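Local structure of thermostable carboxypeptidase 1 (Pyrococcus furiosus, 1KA2) at residues Arg311-Val316 with Thr334-Tyr339; Asn216-Gln221 with Glu317-Val322; Tyr258-Thr263 with Leu340-Val345; His200-Glu205 with Pro328-Tyr333. The protein removes amino acids one at a time from the C-terminus of peptides with broad specificity, as a cobalt-dependent homodimeric metallocarboxypeptidase of the M32 family. All blocks are in the same frame, centred on the assembly; numbering follows the deposited sequence.

Contact 1: residues Arg311-Val316 with Thr334-Tyr339; sequences RSKEFV and TPEDVY
K313 and E336, one from the first turn of helix 313-326 and the other from the first turn of helix 335-342, form a salt bridge: K313 NZ stands 2.6 Å from E336 OE2, above the carboxylate plane, and the two side chains cross at about a right angle. A weak bond of 3.4 Å also runs from K313 NZ to P335 O, the carbonyl that takes the helical bond of Y339 N. On its way the lysine uses its methylenes. With CG anti to the backbone N (chi1 -175°) and the chain bent at chi2, CD comes 3.6 Å from Y339 CD1. The tyrosine ring turns its edge to the start of helix 313-326, with S312 C in its plane. V316 suits the inner side, where its short branched CG1 fits 3.9 Å from V338 CB.

Further out, both helix starts are capped. S312 OG accepts from F315 N and is also hydrogen-bonded to I309 O, and T334 and D337 form a capping box. Y339 OH is bonded to K497 NZ, while R311 leads away to F342 O and N307, its side chain about 8 Å from that of the metal ligand H269. A lysine in the first turn should feel the positive end of the helix dipole, a cost that the E336 carboxylate probably offsets while pinning the ammonium, and V316 adds apolar packing against P335.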
# COMPACT_ATOMS: atom_id res chain seq x y z
N ARG A 311 17.53 15.18 -22.83
CA ARG A 311 18.94 15.40 -23.15
C ARG A 311 19.09 16.47 -24.24
O ARG A 311 20.20 16.71 -24.73
CB ARG A 311 19.62 14.10 -23.60
CG ARG A 311 19.79 13.07 -22.50
CD ARG A 311 20.53 11.85 -23.02
NE ARG A 311 20.32 10.70 -22.15
CZ ARG A 311 21.00 10.44 -21.04
NH1 ARG A 311 21.96 11.24 -20.63
NH2 ARG A 311 20.70 9.37 -20.33
N SER A 312 17.98 17.10 -24.60
CA SER A 312 17.99 18.15 -25.62
C SER A 312 18.51 19.46 -25.01
O SER A 312 18.37 19.71 -23.81
CB SER A 312 16.58 18.38 -26.18
OG SER A 312 15.78 19.11 -25.27
N LYS A 313 19.12 20.30 -25.85
CA LYS A 313 19.67 21.57 -25.39
C LYS A 313 18.60 22.45 -24.72
O LYS A 313 18.87 23.13 -23.73
CB LYS A 313 20.27 22.31 -26.57
CG LYS A 313 20.98 23.58 -26.21
CD LYS A 313 22.15 23.25 -25.32
CE LYS A 313 23.00 24.46 -25.02
NZ LYS A 313 24.22 24.03 -24.29
N GLU A 314 17.39 22.41 -25.28
CA GLU A 314 16.28 23.19 -24.75
C GLU A 314 15.89 22.81 -23.32
O GLU A 314 15.69 23.68 -22.47
CB GLU A 314 15.06 23.06 -25.67
CG GLU A 314 15.22 23.61 -27.08
CD GLU A 314 16.14 22.77 -27.95
OE1 GLU A 314 16.08 21.51 -27.87
OE2 GLU A 314 16.90 23.37 -28.72
N PHE A 315 15.78 21.51 -23.05
CA PHE A 315 15.43 21.07 -21.71
C PHE A 315 16.51 21.54 -20.73
O PHE A 315 16.23 21.93 -19.60
CB PHE A 315 15.30 19.53 -21.65
CG PHE A 315 14.84 19.01 -20.31
CD1 PHE A 315 13.50 19.10 -19.94
CD2 PHE A 315 15.76 18.50 -19.40
CE1 PHE A 315 13.09 18.71 -18.67
CE2 PHE A 315 15.36 18.11 -18.13
CZ PHE A 315 14.01 18.21 -17.76
N VAL A 316 17.75 21.55 -21.20
CA VAL A 316 18.87 21.99 -20.37
C VAL A 316 18.76 23.48 -20.02
O VAL A 316 19.04 23.88 -18.88
CB VAL A 316 20.23 21.72 -21.08
CG1 VAL A 316 21.34 22.55 -20.41
CG2 VAL A 316 20.54 20.21 -21.01
N THR A 334 28.51 26.14 -17.01
CA THR A 334 27.60 26.85 -17.90
C THR A 334 26.58 25.86 -18.45
O THR A 334 26.72 24.65 -18.28
CB THR A 334 28.35 27.43 -19.10
OG1 THR A 334 28.59 26.39 -20.05
CG2 THR A 334 29.68 28.01 -18.64
N PRO A 335 25.52 26.36 -19.12
CA PRO A 335 24.50 25.48 -19.69
C PRO A 335 25.04 24.50 -20.74
O PRO A 335 24.46 23.44 -20.96
CB PRO A 335 23.46 26.45 -20.25
CG PRO A 335 24.21 27.73 -20.41
CD PRO A 335 25.10 27.77 -19.22
N GLU A 336 26.15 24.87 -21.39
CA GLU A 336 26.76 23.98 -22.40
C GLU A 336 27.43 22.85 -21.64
O GLU A 336 27.45 21.71 -22.09
CB GLU A 336 27.80 24.73 -23.24
CG GLU A 336 27.36 25.04 -24.68
CD GLU A 336 27.14 23.80 -25.54
OE1 GLU A 336 28.09 23.00 -25.71
OE2 GLU A 336 26.02 23.63 -26.07
N ASP A 337 27.99 23.18 -20.48
CA ASP A 337 28.65 22.19 -19.64
C ASP A 337 27.62 21.15 -19.22
O ASP A 337 27.92 19.96 -19.14
CB ASP A 337 29.24 22.86 -18.39
CG ASP A 337 30.64 23.39 -18.62
OD1 ASP A 337 31.08 24.27 -17.85
OD2 ASP A 337 31.31 22.91 -19.57
N VAL A 338 26.40 21.60 -18.94
CA VAL A 338 25.34 20.70 -18.54
C VAL A 338 24.93 19.89 -19.75
O VAL A 338 24.66 18.69 -19.65
CB VAL A 338 24.12 21.46 -17.97
CG1 VAL A 338 23.03 20.47 -17.56
CG2 VAL A 338 24.54 22.30 -16.75
N TYR A 339 24.88 20.54 -20.91
CA TYR A 339 24.51 19.84 -22.13
C TYR A 339 25.48 18.69 -22.41
O TYR A 339 25.05 17.54 -22.49
CB TYR A 339 24.50 20.77 -23.34
CG TYR A 339 24.06 20.05 -24.58
CD1 TYR A 339 22.72 19.76 -24.80
CD2 TYR A 339 25.00 19.57 -25.50
CE1 TYR A 339 22.31 19.00 -25.91
CE2 TYR A 339 24.60 18.81 -26.61
CZ TYR A 339 23.26 18.53 -26.80
OH TYR A 339 22.87 17.77 -27.89

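Contact 2: residues Asn216-Gln221 with Glu317-Val322; sequences NLWILQ and ELIYPV
W218 and V322 meet ring to methyl: V322 CG2 lies over the centre of the six-membered ring of the indole, a CH-pi contact over one face. The tryptophan CG is anti to the backbone N (chi1 -173°), which starts the side chain off toward helix 313-326. Its far end is met differently. I319 CD1 sits at the edge, in the ring plane, 3.3 Å from W218 CZ3, and L318 CD1 lies 3.8 Å from W218 CH2. Alongside, I219 and I319 cross at about a right angle, with I219 CD1 3.7 Å from I319 CG2. A large flat side chain suits this place, since the axes of the two helix segments stay 10.7 Å apart at an angle of 142°, and the indole spans that separation.

P321 has no N-H to give the preceding turn, and helix 313-326 is kinked here; V322 N makes a weak bond to I319 O. On the other helix, I219 also packs on I264 of helix 261-278, which carries the HEXXH motif. With branched aliphatic groups set round an indole, the contact between helices 209-223 and 313-326 rests on shape and dispersion, not on polar pairing.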
# COMPACT_ATOMS: atom_id res chain seq x y z
N ASN A 216 13.96 17.92 -9.00
CA ASN A 216 13.03 16.95 -9.58
C ASN A 216 11.58 17.43 -9.43
O ASN A 216 10.81 17.38 -10.39
CB ASN A 216 13.18 15.56 -8.93
CG ASN A 216 14.43 14.81 -9.42
OD1 ASN A 216 14.91 15.05 -10.53
ND2 ASN A 216 14.94 13.90 -8.59
N LEU A 217 11.22 17.89 -8.23
CA LEU A 217 9.86 18.38 -7.97
C LEU A 217 9.48 19.49 -8.97
O LEU A 217 8.39 19.49 -9.54
CB LEU A 217 9.75 18.94 -6.55
CG LEU A 217 8.39 18.89 -5.84
CD1 LEU A 217 8.30 20.06 -4.84
CD2 LEU A 217 7.25 18.96 -6.84
N TRP A 218 10.41 20.43 -9.16
CA TRP A 218 10.19 21.56 -10.07
C TRP A 218 9.97 21.08 -11.50
O TRP A 218 9.11 21.60 -12.21
CB TRP A 218 11.39 22.49 -10.04
CG TRP A 218 11.21 23.77 -10.82
CD1 TRP A 218 10.68 24.94 -10.36
CD2 TRP A 218 11.61 24.02 -12.17
NE1 TRP A 218 10.74 25.91 -11.33
CE2 TRP A 218 11.30 25.37 -12.46
CE3 TRP A 218 12.20 23.23 -13.17
CZ2 TRP A 218 11.57 25.96 -13.70
CZ3 TRP A 218 12.46 23.81 -14.42
CH2 TRP A 218 12.14 25.16 -14.67
N ILE A 219 10.76 20.10 -11.92
CA ILE A 219 10.61 19.58 -13.27
C ILE A 219 9.27 18.88 -13.44
O ILE A 219 8.57 19.08 -14.44
CB ILE A 219 11.76 18.61 -13.62
CG1 ILE A 219 13.08 19.37 -13.67
CG2 ILE A 219 11.47 17.91 -14.96
CD1 ILE A 219 14.29 18.52 -14.03
N LEU A 220 8.88 18.07 -12.46
CA LEU A 220 7.60 17.38 -12.59
C LEU A 220 6.42 18.36 -12.65
O LEU A 220 5.45 18.11 -13.36
CB LEU A 220 7.43 16.36 -11.46
CG LEU A 220 8.33 15.12 -11.62
CD1 LEU A 220 8.12 14.19 -10.44
CD2 LEU A 220 8.01 14.40 -12.94
N GLN A 221 6.49 19.47 -11.92
CA GLN A 221 5.40 20.45 -11.96
C GLN A 221 5.44 21.16 -13.32
O GLN A 221 4.39 21.56 -13.85
CB GLN A 221 5.55 21.47 -10.84
CG GLN A 221 5.84 20.84 -9.48
CD GLN A 221 5.88 21.85 -8.34
OE1 GLN A 221 4.95 21.94 -7.55
NE2 GLN A 221 6.96 22.62 -8.25
N GLU A 317 18.39 24.30 -21.01
CA GLU A 317 18.23 25.74 -20.79
C GLU A 317 17.08 26.00 -19.83
O GLU A 317 17.18 26.85 -18.96
CB GLU A 317 17.97 26.47 -22.10
CG GLU A 317 19.15 26.48 -23.05
CD GLU A 317 18.80 27.05 -24.42
OE1 GLU A 317 19.70 27.11 -25.29
OE2 GLU A 317 17.62 27.43 -24.63
N LEU A 318 16.01 25.23 -19.98
CA LEU A 318 14.83 25.35 -19.13
C LEU A 318 15.08 25.07 -17.65
O LEU A 318 14.54 25.75 -16.78
CB LEU A 318 13.75 24.39 -19.63
CG LEU A 318 12.56 24.20 -18.67
CD1 LEU A 318 11.83 25.53 -18.48
CD2 LEU A 318 11.63 23.11 -19.22
N ILE A 319 15.89 24.06 -17.38
CA ILE A 319 16.20 23.65 -16.01
C ILE A 319 17.45 24.32 -15.44
O ILE A 319 17.64 24.37 -14.21
CB ILE A 319 16.41 22.11 -15.95
CG1 ILE A 319 15.36 21.41 -16.81
CG2 ILE A 319 16.31 21.62 -14.51
CD1 ILE A 319 13.93 21.79 -16.51
N TYR A 320 18.30 24.83 -16.33
CA TYR A 320 19.55 25.47 -15.93
C TYR A 320 19.42 26.40 -14.72
O TYR A 320 20.15 26.26 -13.74
CB TYR A 320 20.16 26.23 -17.11
CG TYR A 320 21.51 26.82 -16.78
CD1 TYR A 320 22.59 26.00 -16.48
CD2 TYR A 320 21.68 28.21 -16.72
CE1 TYR A 320 23.81 26.53 -16.10
CE2 TYR A 320 22.91 28.75 -16.35
CZ TYR A 320 23.97 27.91 -16.04
OH TYR A 320 25.18 28.43 -15.66
N PRO A 321 18.49 27.37 -14.77
CA PRO A 321 18.36 28.27 -13.62
C PRO A 321 18.04 27.56 -12.31
O PRO A 321 18.53 27.95 -11.25
CB PRO A 321 17.27 29.25 -14.07
CG PRO A 321 16.51 28.51 -15.13
CD PRO A 321 17.59 27.77 -15.87
N VAL A 322 17.24 26.51 -12.39
CA VAL A 322 16.85 25.74 -11.21
C VAL A 322 18.05 25.00 -10.63
O VAL A 322 18.18 24.86 -9.41
CB VAL A 322 15.76 24.73 -11.55
CG1 VAL A 322 15.39 23.92 -10.31
CG2 VAL A 322 14.54 25.47 -12.08

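Contact 3: residues Tyr258-Thr263 with Leu340-Val345; sequences YDFRRT and LYFNIV
R261 and F342 bring the two backbones closest (CA to CA 6.6 Å), where the chain enters helix 261-278 through D259, left-handed in its backbone, and helix 335-342 gives way to a loop. Y341 reaches across this junction. Its OH accepts from R261 N (3.1 Å, N-H...O angle 160°) and donates to D259 OD1 in a bond whose very short modelled length is doubtful. The phenol ring presents its edge to the face of F260, a T-shaped pair with centroids 5.4 Å apart and planes at 64°. F260 CE1 in turn sits at the edge of the F342 ring, 4.0 Å from F342 CE1.

R261 lays its chain over a face of Y341, NE 3.7 Å above the ring plane and toward the rim; with R261 CZ 5.1 Å from the ring centroid, any cation-pi attraction is at most weak. The chain bends at chi3 (-51°), which sets NE over the tyrosine, and the guanidinium lies by the backbone of 341-344, where a water in its plane accepts from R261 NH2 at 2.9 Å and donates to I344 O at 2.6 Å. D259 also has a weak salt bridge with R262, whose NH2 pairs with E353. Tyrosine suits this buried spot because its hydroxyl can give and accept a bond; nearby, F342 O, bonded to R311 NH1, may ease the repulsion between the close guanidinium groups of R261 and R311.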
# COMPACT_ATOMS: atom_id res chain seq x y z
N TYR A 258 25.41 11.79 -5.85
CA TYR A 258 26.39 12.38 -6.77
C TYR A 258 25.94 12.08 -8.20
O TYR A 258 25.07 11.25 -8.41
CB TYR A 258 27.79 11.81 -6.50
CG TYR A 258 27.93 10.34 -6.81
CD1 TYR A 258 28.39 9.91 -8.06
CD2 TYR A 258 27.59 9.36 -5.87
CE1 TYR A 258 28.50 8.55 -8.37
CE2 TYR A 258 27.68 8.00 -6.17
CZ TYR A 258 28.14 7.60 -7.42
OH TYR A 258 28.24 6.25 -7.72
N ASP A 259 26.53 12.77 -9.18
CA ASP A 259 26.18 12.57 -10.59
C ASP A 259 24.69 12.88 -10.74
O ASP A 259 23.91 12.02 -11.13
CB ASP A 259 26.46 11.12 -11.00
CG ASP A 259 26.66 10.95 -12.49
OD1 ASP A 259 26.30 11.87 -13.26
OD2 ASP A 259 27.18 9.90 -12.91
N PHE A 260 24.30 14.12 -10.45
CA PHE A 260 22.89 14.52 -10.49
C PHE A 260 22.09 14.23 -11.76
O PHE A 260 20.85 14.26 -11.73
CB PHE A 260 22.74 16.00 -10.09
CG PHE A 260 22.99 16.99 -11.21
CD1 PHE A 260 22.01 17.27 -12.16
CD2 PHE A 260 24.19 17.71 -11.26
CE1 PHE A 260 22.21 18.25 -13.13
CE2 PHE A 260 24.39 18.69 -12.23
CZ PHE A 260 23.40 18.96 -13.17
N ARG A 261 22.77 13.93 -12.86
CA ARG A 261 22.09 13.62 -14.11
C ARG A 261 21.20 12.40 -13.92
O ARG A 261 20.10 12.31 -14.48
CB ARG A 261 23.12 13.33 -15.21
CG ARG A 261 23.91 12.04 -14.96
CD ARG A 261 25.17 11.92 -15.80
NE ARG A 261 24.91 12.15 -17.22
CZ ARG A 261 25.18 11.28 -18.18
NH1 ARG A 261 25.73 10.10 -17.88
NH2 ARG A 261 24.92 11.59 -19.45
N ARG A 262 21.68 11.45 -13.13
CA ARG A 262 20.96 10.20 -12.89
C ARG A 262 19.53 10.35 -12.36
O ARG A 262 18.59 9.86 -12.96
CB ARG A 262 21.74 9.33 -11.90
CG ARG A 262 23.07 8.83 -12.39
CD ARG A 262 23.83 8.23 -11.21
NE ARG A 262 25.18 7.82 -11.56
CZ ARG A 262 25.48 6.72 -12.25
NH1 ARG A 262 24.50 5.92 -12.66
NH2 ARG A 262 26.74 6.43 -12.52
N THR A 263 19.39 11.02 -11.23
CA THR A 263 18.08 11.18 -10.64
C THR A 263 17.16 11.99 -11.54
O THR A 263 15.97 11.71 -11.63
CB THR A 263 18.16 11.82 -9.23
OG1 THR A 263 16.87 11.78 -8.63
CG2 THR A 263 18.66 13.27 -9.31
N LEU A 340 26.77 18.99 -22.56
CA LEU A 340 27.76 17.96 -22.84
C LEU A 340 27.70 16.83 -21.80
O LEU A 340 27.86 15.65 -22.13
CB LEU A 340 29.17 18.57 -22.88
CG LEU A 340 29.44 19.62 -23.98
CD1 LEU A 340 30.82 20.24 -23.77
CD2 LEU A 340 29.36 18.97 -25.36
N TYR A 341 27.46 17.21 -20.56
CA TYR A 341 27.35 16.26 -19.45
C TYR A 341 26.19 15.30 -19.72
O TYR A 341 26.36 14.08 -19.65
CB TYR A 341 27.12 17.07 -18.16
CG TYR A 341 26.76 16.28 -16.93
CD1 TYR A 341 27.46 15.14 -16.57
CD2 TYR A 341 25.73 16.73 -16.10
CE1 TYR A 341 27.16 14.45 -15.40
CE2 TYR A 341 25.42 16.05 -14.92
CZ TYR A 341 26.13 14.91 -14.58
OH TYR A 341 25.82 14.26 -13.40
N PHE A 342 25.02 15.85 -20.07
CA PHE A 342 23.83 15.04 -20.35
C PHE A 342 23.94 14.18 -21.60
O PHE A 342 23.11 13.29 -21.81
CB PHE A 342 22.61 15.96 -20.52
CG PHE A 342 21.92 16.32 -19.23
CD1 PHE A 342 22.61 16.38 -18.03
CD2 PHE A 342 20.56 16.66 -19.23
CE1 PHE A 342 21.98 16.76 -16.86
CE2 PHE A 342 19.92 17.04 -18.07
CZ PHE A 342 20.63 17.10 -16.88
N ASN A 343 24.94 14.43 -22.43
CA ASN A 343 25.08 13.68 -23.68
C ASN A 343 26.40 12.98 -23.89
O ASN A 343 26.75 12.64 -25.01
CB ASN A 343 24.81 14.61 -24.85
CG ASN A 343 23.36 14.99 -24.97
OD1 ASN A 343 22.62 14.38 -25.74
ND2 ASN A 343 22.93 15.98 -24.21
N ILE A 344 27.15 12.78 -22.81
CA ILE A 344 28.42 12.10 -22.92
C ILE A 344 28.23 10.79 -23.69
O ILE A 344 27.14 10.22 -23.71
CB ILE A 344 29.00 11.82 -21.53
CG1 ILE A 344 29.56 13.12 -20.95
CG2 ILE A 344 30.07 10.75 -21.60
CD1 ILE A 344 30.21 12.96 -19.61
N VAL A 345 29.30 10.34 -24.35
CA VAL A 345 29.26 9.10 -25.09
C VAL A 345 30.52 8.34 -24.75
O VAL A 345 31.62 8.85 -24.93
CB VAL A 345 29.21 9.32 -26.61
CG1 VAL A 345 29.29 7.98 -27.33
CG2 VAL A 345 27.91 10.03 -26.98
O HOH W 1 25.23 10.27 -21.98

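Contact 4: residues His200-Glu205 with Pro328-Tyr333; sequences HPLEKE and PFMSNY
E205 and Y333 are brought together by two torsions: the glutamate chain bends at chi2 (-61°), which sets its CD toward the tyrosine, and Y333 CG stands anti to the carbonyl carbon (chi1 -53°), which points CG toward the other loop. The side chains meet tip to tip. Y333 OH donates to E205 OE2 at 2.6 Å, using the anti lone pair of that oxygen, with the carboxylate and ring planes 72° apart. OE2 lies in the phenol plane, where the hydroxyl hydrogen prefers to point; the ring's rotation is probably limited more by L202 over its face.

Around this bond the packing is apolar. L202 CD2 sits over the centre of one face of Y333, 3.3 Å above its plane, while P201 CG meets the ring edge 3.8 Å from Y333 CE2. E205 does double duty: its CB lies over the centre of the F329 ring, 3.5 Å above the plane, and its carboxylate runs almost parallel to that ring, with OE1 3.5 Å from F329 CB. Proline suits the openings of the two 3-10 turns, at P201 and P328, where a residue with no N-H costs no bond; P328 O takes bonds from both S331 N and S331 OG.

The contact joins the loop between helices 169-192 and 209-223 to the loop between helices 313-326 and 335-342. M330 packs on Y320 and L323 of helix 313-326, Y333 O accepts from Y320 OH, and M330 touches V338 and L202 touches Y341 of helix 335-342, so the paired loops pack along both helices.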
# COMPACT_ATOMS: atom_id res chain seq x y z
N HIS A 200 32.75 13.79 -17.71
CA HIS A 200 32.57 15.19 -17.35
C HIS A 200 32.79 15.36 -15.85
O HIS A 200 32.43 14.48 -15.07
CB HIS A 200 31.16 15.64 -17.72
CG HIS A 200 31.00 17.13 -17.77
ND1 HIS A 200 31.29 17.88 -18.89
CD2 HIS A 200 30.65 18.02 -16.81
CE1 HIS A 200 31.13 19.16 -18.62
NE2 HIS A 200 30.74 19.27 -17.36
N PRO A 201 33.38 16.49 -15.43
CA PRO A 201 33.62 16.70 -14.00
C PRO A 201 32.34 16.74 -13.15
O PRO A 201 32.37 16.43 -11.96
CB PRO A 201 34.41 18.02 -13.97
CG PRO A 201 33.95 18.73 -15.21
CD PRO A 201 33.90 17.62 -16.23
N LEU A 202 31.22 17.11 -13.78
CA LEU A 202 29.94 17.17 -13.08
C LEU A 202 29.51 15.80 -12.53
O LEU A 202 28.65 15.72 -11.65
CB LEU A 202 28.87 17.73 -14.02
CG LEU A 202 28.86 19.26 -14.16
CD1 LEU A 202 27.87 19.70 -15.23
CD2 LEU A 202 28.51 19.87 -12.80
N GLU A 203 30.13 14.74 -13.04
CA GLU A 203 29.83 13.39 -12.57
C GLU A 203 30.31 13.19 -11.14
O GLU A 203 29.79 12.35 -10.41
CB GLU A 203 30.53 12.34 -13.43
CG GLU A 203 30.15 12.34 -14.89
CD GLU A 203 30.62 11.08 -15.60
OE1 GLU A 203 30.49 11.02 -16.84
OE2 GLU A 203 31.11 10.15 -14.91
N LYS A 204 31.32 13.97 -10.74
CA LYS A 204 31.88 13.84 -9.40
C LYS A 204 31.27 14.79 -8.38
O LYS A 204 31.40 14.58 -7.17
CB LYS A 204 33.40 14.03 -9.45
CG LYS A 204 34.11 12.93 -10.24
CD LYS A 204 35.62 13.17 -10.35
CE LYS A 204 36.28 12.04 -11.13
NZ LYS A 204 37.73 12.27 -11.36
N GLU A 205 30.59 15.81 -8.86
CA GLU A 205 29.97 16.76 -7.95
C GLU A 205 28.94 16.08 -7.05
O GLU A 205 27.99 15.46 -7.53
CB GLU A 205 29.33 17.90 -8.75
CG GLU A 205 30.32 18.71 -9.61
CD GLU A 205 31.42 19.41 -8.80
OE1 GLU A 205 31.35 19.42 -7.56
OE2 GLU A 205 32.36 19.96 -9.42
N PRO A 328 25.12 24.44 -5.31
CA PRO A 328 26.26 25.35 -5.10
C PRO A 328 27.36 25.17 -6.13
O PRO A 328 27.83 26.14 -6.71
CB PRO A 328 26.74 24.99 -3.69
CG PRO A 328 25.48 24.56 -3.01
CD PRO A 328 24.83 23.70 -4.07
N PHE A 329 27.75 23.92 -6.36
CA PHE A 329 28.81 23.62 -7.32
C PHE A 329 28.44 24.00 -8.74
O PHE A 329 29.28 23.90 -9.64
CB PHE A 329 29.16 22.13 -7.24
CG PHE A 329 28.00 21.22 -7.50
CD1 PHE A 329 27.52 21.02 -8.79
CD2 PHE A 329 27.40 20.54 -6.45
CE1 PHE A 329 26.46 20.16 -9.02
CE2 PHE A 329 26.34 19.68 -6.67
CZ PHE A 329 25.87 19.49 -7.96
N MET A 330 27.20 24.43 -8.96
CA MET A 330 26.79 24.83 -10.30
C MET A 330 27.33 26.21 -10.66
O MET A 330 27.30 26.59 -11.83
CB MET A 330 25.27 24.83 -10.46
CG MET A 330 24.71 23.53 -11.01
SD MET A 330 25.49 23.02 -12.54
CE MET A 330 24.64 24.10 -13.68
N SER A 331 27.82 26.96 -9.68
CA SER A 331 28.36 28.29 -9.97
C SER A 331 29.70 28.23 -10.70
O SER A 331 30.39 29.23 -10.86
CB SER A 331 28.47 29.13 -8.68
OG SER A 331 29.00 28.40 -7.58
N ASN A 332 30.06 27.04 -11.16
CA ASN A 332 31.31 26.84 -11.87
C ASN A 332 31.07 26.26 -13.26
O ASN A 332 32.01 25.99 -13.99
CB ASN A 332 32.23 25.90 -11.08
CG ASN A 332 32.70 26.50 -9.78
OD1 ASN A 332 33.42 27.50 -9.78
ND2 ASN A 332 32.31 25.90 -8.66
N TYR A 333 29.80 26.03 -13.60
CA TYR A 333 29.48 25.47 -14.90
C TYR A 333 28.46 26.28 -15.69
O TYR A 333 27.64 27.00 -15.12
CB TYR A 333 28.99 24.02 -14.77
CG TYR A 333 29.93 23.12 -14.01
CD1 TYR A 333 29.88 23.05 -12.62
CD2 TYR A 333 30.88 22.35 -14.68
CE1 TYR A 333 30.75 22.24 -11.90
CE2 TYR A 333 31.77 21.53 -13.97
CZ TYR A 333 31.69 21.48 -12.58
OH TYR A 333 32.55 20.66 -11.89

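Following the chain, 200-205 comes first and is closed by 328-333 in contact 4. Contact 2 starts later, at 216-221, and ends sooner, at 317-322, so it is nested within that loop. Contact 3 opens at 258-263 and closes at 340-345, beyond the ends of both, and therefore crosses contacts 2 and 4. Contact 1, from 311-316 to 334-339, is nested inside contact 3 but crosses contacts 2 and 4. Helix 313-326 serves contacts 1 and 2, and helix 335-342 serves contacts 1 and 3. Together they tie this helical pair and its connecting loop to helix 209-223, to the loop before it, and to the metal-binding helix 261-278.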